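Local coordinates for autophagy-related protein 9 (Schizosaccharomyces pombe, PDB 7D0I) that scrambles phospholipids between the two leaflets of the membrane as a homotrimer, supplying membrane for the growing autophagosome, at residues L290-A295 with L306-K311. The protein carries 1 engineered substitution. Numbering follows the deposited sequence.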
# COMPACT_ATOMS: atom_id res chain seq x y z
N LEU A 290 35.26 16.76 13.77
CA LEU A 290 34.20 15.86 13.35
C LEU A 290 33.99 14.70 14.31
O LEU A 290 32.91 14.10 14.30
CB LEU A 290 34.49 15.31 11.95
CG LEU A 290 34.21 16.24 10.78
CD1 LEU A 290 34.49 15.55 9.47
CD2 LEU A 290 32.78 16.70 10.83
N LYS A 291 34.99 14.39 15.14
CA LYS A 291 34.91 13.26 16.06
C LYS A 291 34.60 11.96 15.32
O LYS A 291 33.67 11.23 15.66
CB LYS A 291 33.90 13.52 17.18
CG LYS A 291 34.34 14.57 18.19
CD LYS A 291 33.30 14.79 19.26
CE LYS A 291 32.06 15.49 18.71
NZ LYS A 291 32.34 16.90 18.37
N ILE A 292 35.40 11.69 14.29
CA ILE A 292 35.35 10.43 13.55
C ILE A 292 36.66 9.71 13.80
O ILE A 292 37.74 10.26 13.53
CB ILE A 292 35.11 10.66 12.05
CG1 ILE A 292 33.76 11.32 11.82
CG2 ILE A 292 35.19 9.35 11.30
CD1 ILE A 292 33.42 11.53 10.39
N ALA A 293 36.58 8.50 14.33
CA ALA A 293 37.77 7.77 14.73
C ALA A 293 38.62 7.39 13.52
O ALA A 293 38.11 7.12 12.43
CB ALA A 293 37.37 6.51 15.50
N THR A 294 39.93 7.37 13.73
CA THR A 294 40.85 6.97 12.68
C THR A 294 40.61 5.54 12.22
O THR A 294 40.95 5.20 11.09
CB THR A 294 42.29 7.11 13.16
OG1 THR A 294 42.45 8.38 13.81
CG2 THR A 294 43.26 7.05 11.99
N ALA A 295 40.03 4.70 13.07
CA ALA A 295 39.70 3.34 12.71
C ALA A 295 38.35 3.22 12.03
O ALA A 295 38.07 2.18 11.42
CB ALA A 295 39.74 2.44 13.95
N LEU A 306 28.36 13.93 6.86
CA LEU A 306 27.48 15.09 6.72
C LEU A 306 26.77 15.41 8.02
O LEU A 306 26.61 16.58 8.38
CB LEU A 306 26.45 14.85 5.62
CG LEU A 306 26.95 15.05 4.20
CD1 LEU A 306 25.83 14.80 3.23
CD2 LEU A 306 27.49 16.45 4.06
N TYR A 307 26.32 14.38 8.74
CA TYR A 307 25.68 14.58 10.03
C TYR A 307 26.62 15.29 10.99
O TYR A 307 26.27 16.31 11.60
CB TYR A 307 25.24 13.23 10.58
CG TYR A 307 24.49 13.26 11.88
CD1 TYR A 307 25.10 12.85 13.05
CD2 TYR A 307 23.17 13.68 11.93
CE1 TYR A 307 24.42 12.86 14.25
CE2 TYR A 307 22.48 13.70 13.13
CZ TYR A 307 23.11 13.28 14.28
OH TYR A 307 22.43 13.29 15.48
N ARG A 308 27.84 14.76 11.13
CA ARG A 308 28.82 15.40 12.01
C ARG A 308 29.12 16.82 11.57
O ARG A 308 29.28 17.72 12.40
CB ARG A 308 30.10 14.58 12.06
CG ARG A 308 29.93 13.16 12.53
CD ARG A 308 29.87 13.07 14.04
NE ARG A 308 30.07 11.70 14.49
CZ ARG A 308 29.08 10.84 14.73
NH1 ARG A 308 27.82 11.21 14.56
NH2 ARG A 308 29.36 9.61 15.14
N LEU A 309 29.21 17.05 10.26
CA LEU A 309 29.59 18.36 9.76
C LEU A 309 28.50 19.39 9.99
O LEU A 309 28.79 20.56 10.24
CB LEU A 309 29.94 18.27 8.28
CG LEU A 309 30.78 19.41 7.72
CD1 LEU A 309 32.15 19.38 8.35
CD2 LEU A 309 30.88 19.27 6.22
N LEU A 310 27.23 18.97 9.88
CA LEU A 310 26.14 19.88 10.20
C LEU A 310 26.07 20.14 11.70
O LEU A 310 25.76 21.25 12.13
CB LEU A 310 24.82 19.32 9.68
CG LEU A 310 23.67 20.32 9.63
CD1 LEU A 310 23.98 21.40 8.62
CD2 LEU A 310 22.37 19.62 9.30
N LYS A 311 26.35 19.11 12.51
CA LYS A 311 26.44 19.32 13.95
C LYS A 311 27.48 20.39 14.29
O LYS A 311 27.20 21.31 15.05
CB LYS A 311 26.79 18.01 14.65
CG LYS A 311 27.37 18.20 16.04
CD LYS A 311 28.02 16.93 16.58
CE LYS A 311 26.99 15.86 16.90
NZ LYS A 311 27.64 14.64 17.46
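Arg-308 and Leu-290 carry most of this meeting between the turn that follows helix 253-289 and the face of helix 302-312. The CA atoms of Leu-290 and Arg-308 lie 5.6 Å apart and their side chains cross obliquely. One methyl of Leu-290, CD2, reaches the helix, 3.6 Å from Arg-308 CB and 3.7 Å from Leu-309 CD1; a branched, apolar side chain suits this buried place. The CB of Arg-308 is directed at segment 290-295, and the chain bends at chi2 (-81°), so that its methylenes run past the Leu-290 carbonyl. The carbonyl oxygens of Leu-290 and Lys-291 lie beside the guanidinium, roughly level with it. Arg-308 NE remains 3.7 Å from Leu-290 O, so the attraction is probably loosely electrostatic. An arginine fits because its aliphatic stem packs while the guanidinium extends beyond it, making a long, weak ion pair with Asp-585 of a second subunit. Exposed Lys-291, with positive phi (56°), ends the long helix, and the chain folds back on the next one in a region inferred to be cytoplasmic. Lys-291 NZ stands 5.3 Å from Lys-311 NZ, two like charges that solvent probably screens. Phe-285 of helix 253-289 touches both Leu-290 and Leu-309, and Ile-339 of helix 336-343 also packs on Leu-309.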